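Aminoglycoside phosphotransferase (Mycobacterium smegmatis, PDB 6EF6) phosphorylates (S)-1-amino-2-propanol as the kinase of the aminoacetone utilization microcompartment, and has the fold of the aminoglycoside phosphotransferase family. Local coordinates at residues T36-S41 against V126-M131; T98-V103 against T247-D252. All blocks are in the same frame, centred on the assembly; numbering follows the deposited sequence.

Contact 1: residues T36-S41 against V126-M131; sequences THYDVS and VVHFEM. With BEZ (benzoic acid), chain B.
On the five-stranded antiparallel sheet of the kinase N-terminal lobe, an edge-to-face aromatic pair ties the loop after helix 28-35 to strand 124-130: the edge of the His-128 imidazole meets the face of the Tyr-38 ring. The planes stand at 85° with centroids 4.5 Å apart. ND1 leads the approach, 3.2 Å from Tyr-38 CD1, so it sits over the rim of the phenol ring and not over its middle. His-128 reaches that spot because its CG swings anti to the backbone N (chi1 -165°), while CB lies against the far end of the same ring, 3.4 Å from Tyr-38 CZ. The other end of the imidazole is held by the sheet itself, NE2 being hydrogen-bonded to Ser-66 OG on strand 64-70; with ND1 against the tyrosine, this bond fixes which way round the ring lies. Val-40 adds a methyl, CG1, at 4.0 Å from His-128 CE1, and its side chain also rests on Val-59 of strand 55-61. At the phenol end, Tyr-38 OH gives its proton to a water 2.7 Å away, and the same water accepts from the backbone N of His-128 at 3.0 Å. Across the strand from this pair, Phe-129 turns one ring face to the bound benzoic acid, CD2 lying 3.6 Å from its C6, and the opposite face to Val-127 CG1.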
ATOM      1  N   THR A  36      12.551  25.345   2.867  1.00 35.25           N
ATOM      2  CA  THR A  36      12.541  26.755   2.507  1.00 36.40           C
ATOM      3  C   THR A  36      11.309  27.118   1.689  1.00 36.38           C
ATOM      4  O   THR A  36      11.013  28.313   1.547  1.00 36.91           O
ATOM      5  CB  THR A  36      13.811  27.157   1.752  1.00 38.18           C
ATOM      6  OG1 THR A  36      13.816  26.524   0.475  1.00 38.99           O
ATOM      7  CG2 THR A  36      15.030  26.726   2.506  1.00 39.07           C
ATOM      8  N   HIS A  37      10.602  26.131   1.140  1.00 33.88           N
ATOM      9  CA  HIS A  37       9.421  26.397   0.317  1.00 33.28           C
ATOM     10  C   HIS A  37       8.129  26.465   1.117  1.00 34.65           C
ATOM     11  O   HIS A  37       7.071  26.707   0.541  1.00 35.84           O
ATOM     12  CB  HIS A  37       9.315  25.353  -0.793  1.00 32.11           C
ATOM     13  CG  HIS A  37      10.418  25.466  -1.783  1.00 38.02           C
ATOM     14  ND1 HIS A  37      11.655  24.891  -1.579  1.00 44.86           N
ATOM     15  CD2 HIS A  37      10.506  26.146  -2.949  1.00 43.66           C
ATOM     16  CE1 HIS A  37      12.447  25.195  -2.590  1.00 46.62           C
ATOM     17  NE2 HIS A  37      11.779  25.964  -3.431  1.00 47.76           N
ATOM     18  N   TYR A  38       8.194  26.311   2.421  1.00 33.15           N
ATOM     19  CA  TYR A  38       7.037  26.296   3.289  1.00 36.60           C
ATOM     20  C   TYR A  38       7.223  27.330   4.389  1.00 41.89           C
ATOM     21  O   TYR A  38       8.335  27.794   4.662  1.00 37.95           O
ATOM     22  CB  TYR A  38       6.845  24.894   3.883  1.00 30.15           C
ATOM     23  CG  TYR A  38       6.582  23.844   2.814  1.00 30.36           C
ATOM     24  CD1 TYR A  38       5.288  23.639   2.302  1.00 29.66           C
ATOM     25  CD2 TYR A  38       7.599  23.040   2.325  1.00 29.75           C
ATOM     26  CE1 TYR A  38       5.032  22.673   1.343  1.00 27.95           C
ATOM     27  CE2 TYR A  38       7.344  22.056   1.368  1.00 27.13           C
ATOM     28  CZ  TYR A  38       6.051  21.866   0.893  1.00 31.37           C
ATOM     29  OH  TYR A  38       5.794  20.896  -0.039  1.00 31.45           O
ATOM     30  N   ASP A  39       6.104  27.696   5.011  1.00 38.85           N
ATOM     31  CA  ASP A  39       6.122  28.719   6.038  1.00 36.02           C
ATOM     32  C   ASP A  39       6.734  28.237   7.336  1.00 45.20           C
ATOM     33  O   ASP A  39       7.145  29.066   8.155  1.00 57.71           O
ATOM     34  CB  ASP A  39       4.723  29.282   6.245  1.00 47.63           C
ATOM     35  CG  ASP A  39       4.331  30.234   5.140  1.00 54.35           C
ATOM     36  OD1 ASP A  39       5.215  30.991   4.674  1.00 54.04           O
ATOM     37  OD2 ASP A  39       3.161  30.218   4.720  1.00 57.53           O
ATOM     38  N   VAL A  40       6.828  26.928   7.537  1.00 39.68           N
ATOM     39  CA  VAL A  40       7.522  26.424   8.708  1.00 47.10           C
ATOM     40  C   VAL A  40       8.997  26.812   8.635  1.00 44.70           C
ATOM     41  O   VAL A  40       9.613  26.813   7.561  1.00 45.77           O
ATOM     42  CB  VAL A  40       7.324  24.902   8.797  1.00 45.27           C
ATOM     43  CG1 VAL A  40       7.899  24.231   7.566  1.00 45.34           C
ATOM     44  CG2 VAL A  40       7.948  24.378  10.075  1.00 46.29           C
ATOM     45  N   SER A  41       9.568  27.142   9.791  1.00 44.30           N
ATOM     46  CA  SER A  41      10.950  27.613   9.853  1.00 39.12           C
ATOM     47  C   SER A  41      11.893  26.667   9.111  1.00 42.58           C
ATOM     48  O   SER A  41      11.752  25.439   9.163  1.00 38.66           O
ATOM     49  CB  SER A  41      11.382  27.742  11.312  1.00 44.51           C
ATOM     50  OG  SER A  41      12.781  27.846  11.414  1.00 56.03           O
ATOM     51  N   VAL A 126       8.548  16.327  -3.372  1.00 27.34           N
ATOM     52  CA  VAL A 126       8.231  16.404  -1.956  1.00 28.25           C
ATOM     53  C   VAL A 126       6.777  16.839  -1.812  1.00 28.77           C
ATOM     54  O   VAL A 126       6.307  17.697  -2.560  1.00 27.82           O
ATOM     55  CB  VAL A 126       9.200  17.402  -1.276  1.00 33.68           C
ATOM     56  CG1 VAL A 126       8.911  17.487   0.171  1.00 31.73           C
ATOM     57  CG2 VAL A 126      10.657  16.961  -1.517  1.00 29.24           C
ATOM     58  N   VAL A 127       6.058  16.242  -0.865  1.00 25.83           N
ATOM     59  CA  VAL A 127       4.722  16.703  -0.487  1.00 23.34           C
ATOM     60  C   VAL A 127       4.686  16.904   1.027  1.00 24.01           C
ATOM     61  O   VAL A 127       5.231  16.095   1.783  1.00 26.90           O
ATOM     62  CB  VAL A 127       3.595  15.745  -0.964  1.00 22.93           C
ATOM     63  CG1 VAL A 127       2.254  16.326  -0.595  1.00 22.36           C
ATOM     64  CG2 VAL A 127       3.692  15.493  -2.434  1.00 23.39           C
ATOM     65  N   HIS A 128       4.078  18.003   1.467  1.00 25.71           N
ATOM     66  CA  HIS A 128       3.947  18.370   2.874  1.00 25.05           C
ATOM     67  C   HIS A 128       2.505  18.140   3.300  1.00 23.53           C
ATOM     68  O   HIS A 128       1.580  18.532   2.581  1.00 24.77           O
ATOM     69  CB  HIS A 128       4.334  19.837   3.033  1.00 26.63           C
ATOM     70  CG  HIS A 128       4.592  20.282   4.440  1.00 26.86           C
ATOM     71  ND1 HIS A 128       4.983  21.574   4.721  1.00 34.05           N
ATOM     72  CD2 HIS A 128       4.570  19.633   5.627  1.00 33.46           C
ATOM     73  CE1 HIS A 128       5.167  21.711   6.019  1.00 37.01           C
ATOM     74  NE2 HIS A 128       4.938  20.548   6.595  1.00 33.97           N
ATOM     75  N   PHE A 129       2.302  17.472   4.431  1.00 25.64           N
ATOM     76  CA  PHE A 129       0.971  17.185   4.953  1.00 22.64           C
ATOM     77  C   PHE A 129       0.802  17.747   6.361  1.00 24.71           C
ATOM     78  O   PHE A 129       1.779  17.881   7.111  1.00 25.75           O
ATOM     79  CB  PHE A 129       0.744  15.658   5.028  1.00 24.58           C
ATOM     80  CG  PHE A 129       0.786  14.954   3.686  1.00 24.62           C
ATOM     81  CD1 PHE A 129      -0.312  14.986   2.832  1.00 22.05           C
ATOM     82  CD2 PHE A 129       1.917  14.231   3.298  1.00 27.42           C
ATOM     83  CE1 PHE A 129      -0.280  14.309   1.606  1.00 22.88           C
ATOM     84  CE2 PHE A 129       1.974  13.573   2.078  1.00 24.19           C
ATOM     85  CZ  PHE A 129       0.858  13.583   1.235  1.00 23.23           C
ATOM     86  N   GLU A 130      -0.456  17.998   6.752  1.00 25.65           N
ATOM     87  CA  GLU A 130      -0.737  18.381   8.126  1.00 27.27           C
ATOM     88  C   GLU A 130      -0.457  17.202   9.047  1.00 31.84           C
ATOM     89  O   GLU A 130      -0.436  16.036   8.622  1.00 25.29           O
ATOM     90  CB  GLU A 130      -2.185  18.850   8.286  1.00 30.48           C
ATOM     91  CG  GLU A 130      -2.513  20.088   7.455  1.00 37.41           C
ATOM     92  CD  GLU A 130      -3.874  20.692   7.755  1.00 44.89           C
ATOM     93  OE1 GLU A 130      -4.657  20.091   8.519  1.00 45.68           O
ATOM     94  OE2 GLU A 130      -4.164  21.776   7.204  1.00 46.05           O
ATOM     95  N   MET A 131      -0.247  17.515  10.322  1.00 28.54           N
ATOM     96  CA  MET A 131       0.001  16.474  11.313  1.00 25.98           C
ATOM     97  C   MET A 131      -1.176  15.492  11.335  1.00 29.12           C
ATOM     98  O   MET A 131      -2.332  15.852  11.082  1.00 27.07           O
ATOM     99  CB  MET A 131       0.231  17.100  12.696  1.00 27.52           C
ATOM    100  CG  MET A 131       0.614  16.128  13.769  1.00 32.41           C
ATOM    101  SD  MET A 131       2.016  15.123  13.301  1.00 30.50           S
ATOM    102  CE  MET A 131       2.257  14.119  14.749  1.00 34.52           C
TER
HETATM  103  C   BEZ B 401       2.548   9.394   3.277  1.00 33.55           C
HETATM  104  O1  BEZ B 401       1.811   9.511   2.298  1.00 31.00           O
HETATM  105  O2  BEZ B 401       3.648   8.781   3.159  1.00 36.59           O
HETATM  106  C1  BEZ B 401       2.104   9.982   4.573  1.00 28.18           C
HETATM  107  C2  BEZ B 401       2.657   9.550   5.764  1.00 32.25           C
HETATM  108  C3  BEZ B 401       2.231  10.114   6.961  1.00 35.12           C
HETATM  109  C4  BEZ B 401       1.246  11.092   6.957  1.00 34.21           C
HETATM  110  C5  BEZ B 401       0.695  11.525   5.755  1.00 29.93           C
HETATM  111  C6  BEZ B 401       1.120  10.959   4.571  1.00 33.39           C
HETATM  112  O   HOH W   1       3.207  20.161  -0.354  1.00 27.01           O

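Contact 2: residues T98-V103 against T247-D252; sequences TVPTVV and TITVID. With NA (sodium ion), chain D; BEZ (benzoic acid), chain B.
Thr-98, Pro-100 and Val-250 carry most of this contact, in which the N-terminal-lobe loop between helix 78-94 and strand 112-114 of the kinase-like fold runs beside strand 248-250, one half of a two-stranded antiparallel sheet in the C-terminal lobe. Thr-98 gives up the most surface. Thr-98 O accepts from Val-250 N at 2.9 Å, a fairly straight bond (161° at the hydrogen) with the donor tilted 18° from the carbonyl plane. Thr-249 CA lies 3.4 Å from Thr-98 O in a CA-H...O contact. Thr-98 CB sits against Ile-248 O, and Thr-98 CG2, anti to the backbone N, comes 3.6 Å from Thr-249 OG1. A water accepts from Thr-98 N and donates to Ile-248 O, bridging the two backbones beside the direct bond.

Pro-100 follows with CD, 3.1 Å from Val-250 O, a buried carbonyl with no hydrogen-bond partner in the model. The Val-250 side chain also packs on Val-97 and His-229. Pro-100 CG and Ile-251 both touch the bound benzoic acid, at 3.7 Å from C5 and, through Ile-251 CD1, from C2. Just beyond, Asp-252 N makes a weak hydrogen bond to O1 of the benzoic acid, while its side chain turns to a sodium ion shared with Asp-231, as in the metal-binding aspartate of kinase-like enzymes; OD2 binds the metal at 2.6 Å, and Asp-252 OD1 accepts from one sodium-bound water and probably from a second.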
ATOM      1  N   THR A  98     -11.035   9.342   6.776  1.00 21.97           N
ATOM      2  CA  THR A  98     -10.098  10.406   7.124  1.00 22.30           C
ATOM      3  C   THR A  98      -8.776  10.149   6.400  1.00 19.86           C
ATOM      4  O   THR A  98      -8.211   9.058   6.502  1.00 19.31           O
ATOM      5  CB  THR A  98      -9.879  10.410   8.627  1.00 28.43           C
ATOM      6  OG1 THR A  98     -11.156  10.533   9.290  1.00 34.70           O
ATOM      7  CG2 THR A  98      -8.968  11.528   9.018  1.00 26.62           C
ATOM      8  N   VAL A  99      -8.275  11.163   5.689  1.00 20.37           N
ATOM      9  CA  VAL A  99      -7.042  11.065   4.909  1.00 19.24           C
ATOM     10  C   VAL A  99      -6.136  12.262   5.190  1.00 21.78           C
ATOM     11  O   VAL A  99      -6.591  13.222   5.807  1.00 24.88           O
ATOM     12  CB  VAL A  99      -7.343  10.936   3.400  1.00 23.89           C
ATOM     13  CG1 VAL A  99      -8.199   9.723   3.106  1.00 22.27           C
ATOM     14  CG2 VAL A  99      -8.023  12.173   2.840  1.00 26.04           C
ATOM     15  N   PRO A 100      -4.904  12.281   4.711  1.00 22.24           N
ATOM     16  CA  PRO A 100      -4.041  13.444   4.959  1.00 25.09           C
ATOM     17  C   PRO A 100      -4.508  14.675   4.206  1.00 23.14           C
ATOM     18  O   PRO A 100      -5.108  14.585   3.134  1.00 24.59           O
ATOM     19  CB  PRO A 100      -2.675  12.997   4.436  1.00 29.83           C
ATOM     20  CG  PRO A 100      -2.762  11.448   4.383  1.00 33.09           C
ATOM     21  CD  PRO A 100      -4.181  11.223   3.979  1.00 23.70           C
ATOM     22  N   THR A 101      -4.181  15.836   4.780  1.00 25.75           N
ATOM     23  CA  THR A 101      -4.433  17.137   4.172  1.00 23.14           C
ATOM     24  C   THR A 101      -3.122  17.740   3.695  1.00 24.43           C
ATOM     25  O   THR A 101      -2.180  17.901   4.475  1.00 24.53           O
ATOM     26  CB  THR A 101      -5.063  18.094   5.177  1.00 27.90           C
ATOM     27  OG1 THR A 101      -6.328  17.569   5.618  1.00 33.02           O
ATOM     28  CG2 THR A 101      -5.307  19.440   4.540  1.00 27.75           C
ATOM     29  N   VAL A 102      -3.070  18.105   2.419  1.00 24.37           N
ATOM     30  CA  VAL A 102      -1.852  18.658   1.861  1.00 23.45           C
ATOM     31  C   VAL A 102      -1.648  20.083   2.378  1.00 26.98           C
ATOM     32  O   VAL A 102      -2.601  20.866   2.498  1.00 25.68           O
ATOM     33  CB  VAL A 102      -1.943  18.616   0.325  1.00 24.78           C
ATOM     34  CG1 VAL A 102      -0.788  19.422  -0.288  1.00 33.46           C
ATOM     35  CG2 VAL A 102      -1.910  17.210  -0.174  1.00 28.97           C
ATOM     36  N   VAL A 103      -0.403  20.417   2.704  1.00 27.82           N
ATOM     37  CA  VAL A 103       0.002  21.789   3.030  1.00 28.22           C
ATOM     38  C   VAL A 103       0.633  22.384   1.775  1.00 27.43           C
ATOM     39  O   VAL A 103       1.715  21.936   1.376  1.00 29.23           O
ATOM     40  CB  VAL A 103       1.004  21.804   4.191  1.00 29.48           C
ATOM     41  CG1 VAL A 103       1.571  23.223   4.436  1.00 30.87           C
ATOM     42  CG2 VAL A 103       0.354  21.289   5.421  1.00 30.64           C
ATOM     43  N   THR A 247     -10.006   8.334  15.954  1.00 34.74           N
ATOM     44  CA  THR A 247      -9.758   8.895  14.630  1.00 30.07           C
ATOM     45  C   THR A 247      -8.714   8.054  13.908  1.00 25.18           C
ATOM     46  O   THR A 247      -7.592   7.895  14.394  1.00 30.08           O
ATOM     47  CB  THR A 247      -9.296  10.348  14.741  1.00 31.62           C
ATOM     48  OG1 THR A 247     -10.255  11.101  15.496  1.00 36.52           O
ATOM     49  CG2 THR A 247      -9.161  10.950  13.355  1.00 30.82           C
ATOM     50  N   ILE A 248      -9.106   7.466  12.792  1.00 22.86           N
ATOM     51  CA  ILE A 248      -8.239   6.595  12.010  1.00 21.35           C
ATOM     52  C   ILE A 248      -7.941   7.288  10.692  1.00 26.76           C
ATOM     53  O   ILE A 248      -8.857   7.531   9.894  1.00 26.73           O
ATOM     54  CB  ILE A 248      -8.885   5.221  11.764  1.00 22.21           C
ATOM     55  CG1 ILE A 248      -9.278   4.622  13.121  1.00 25.74           C
ATOM     56  CG2 ILE A 248      -7.939   4.308  11.057  1.00 22.30           C
ATOM     57  CD1 ILE A 248     -10.382   3.580  13.026  1.00 30.86           C
ATOM     58  N   THR A 249      -6.664   7.588  10.442  1.00 22.27           N
ATOM     59  CA  THR A 249      -6.264   8.252   9.202  1.00 18.92           C
ATOM     60  C   THR A 249      -5.555   7.279   8.286  1.00 19.06           C
ATOM     61  O   THR A 249      -4.557   6.677   8.678  1.00 19.18           O
ATOM     62  CB  THR A 249      -5.329   9.431   9.499  1.00 20.45           C
ATOM     63  OG1 THR A 249      -5.931  10.310  10.451  1.00 24.20           O
ATOM     64  CG2 THR A 249      -5.059  10.248   8.264  1.00 22.06           C
ATOM     65  N   VAL A 250      -6.044   7.140   7.062  1.00 17.35           N
ATOM     66  CA  VAL A 250      -5.375   6.319   6.070  1.00 16.49           C
ATOM     67  C   VAL A 250      -4.258   7.140   5.452  1.00 17.39           C
ATOM     68  O   VAL A 250      -4.498   8.272   5.010  1.00 19.09           O
ATOM     69  CB  VAL A 250      -6.357   5.885   4.973  1.00 17.41           C
ATOM     70  CG1 VAL A 250      -5.624   4.946   3.961  1.00 16.12           C
ATOM     71  CG2 VAL A 250      -7.565   5.189   5.562  1.00 17.07           C
ATOM     72  N   ILE A 251      -3.027   6.613   5.506  1.00 16.64           N
ATOM     73  CA  ILE A 251      -1.874   7.332   4.989  1.00 18.09           C
ATOM     74  C   ILE A 251      -1.277   6.534   3.820  1.00 16.83           C
ATOM     75  O   ILE A 251      -1.689   5.406   3.503  1.00 16.13           O
ATOM     76  CB  ILE A 251      -0.821   7.596   6.090  1.00 18.34           C
ATOM     77  CG1 ILE A 251      -0.218   6.300   6.610  1.00 18.90           C
ATOM     78  CG2 ILE A 251      -1.426   8.428   7.215  1.00 21.65           C
ATOM     79  CD1 ILE A 251       1.139   6.484   7.276  1.00 21.46           C
ATOM     80  N   ASP A 252      -0.255   7.114   3.185  1.00 19.89           N
ATOM     81  CA  ASP A 252       0.592   6.408   2.223  1.00 18.98           C
ATOM     82  C   ASP A 252      -0.210   5.851   1.051  1.00 16.86           C
ATOM     83  O   ASP A 252      -0.191   4.657   0.755  1.00 16.91           O
ATOM     84  CB  ASP A 252       1.404   5.302   2.901  1.00 21.24           C
ATOM     85  CG  ASP A 252       2.491   4.732   1.996  1.00 25.92           C
ATOM     86  OD1 ASP A 252       2.733   5.315   0.928  1.00 24.49           O
ATOM     87  OD2 ASP A 252       3.082   3.693   2.364  1.00 26.98           O
TER
HETATM   88 NA    NA D 403       3.659   1.863   0.611  1.00 44.00          NA
HETATM   89  C   BEZ B 401       2.548   9.394   3.277  1.00 33.55           C
HETATM   90  O1  BEZ B 401       1.811   9.511   2.298  1.00 31.00           O
HETATM   91  O2  BEZ B 401       3.648   8.781   3.159  1.00 36.59           O
HETATM   92  C1  BEZ B 401       2.104   9.982   4.573  1.00 28.18           C
HETATM   93  C2  BEZ B 401       2.657   9.550   5.764  1.00 32.25           C
HETATM   94  C3  BEZ B 401       2.231  10.114   6.961  1.00 35.12           C
HETATM   95  C4  BEZ B 401       1.246  11.092   6.957  1.00 34.21           C
HETATM   96  C5  BEZ B 401       0.695  11.525   5.755  1.00 29.93           C
HETATM   97  C6  BEZ B 401       1.120  10.959   4.571  1.00 33.39           C
HETATM   98  O   HOH W   2     -11.035   6.846   8.464  1.00 30.53           O
HETATM   99  O   HOH W   3     -11.685   8.155  11.566  1.00 35.51           O
HETATM  100  O   HOH W   4       2.318   2.945  -0.771  1.00 24.42           O
HETATM  101  O   HOH W   5       5.206   3.771   0.334  1.00 30.42           O
HETATM  102  O   HOH W   6       4.629   0.728  -0.767  1.00 45.09           O

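Overall arrangement
The two contacts have centres 15 Å apart on the same side of the chain's centre, and their segments alternate in sequence: 36-41, 98-103, 126-131, 247-252. Contact 1 lies within the N-terminal lobe; contact 2 joins the loop after helix 78-94, still in that lobe, to strand 248-250 of the C-terminal lobe. They meet where 98-103 runs alongside strand 124-130: Val-103 N with His-128 O, and Glu-130 N with Thr-101 O, form probable backbone hydrogen bonds, and Pro-100 packs on Phe-129. Both contacts touch the benzoic acid, Phe-129 and Pro-100 from the N-terminal lobe, Ile-251 and Asp-252 from the C-terminal lobe, so its pocket lies in the cleft between the lobes, where kinases of this fold bind nucleotide.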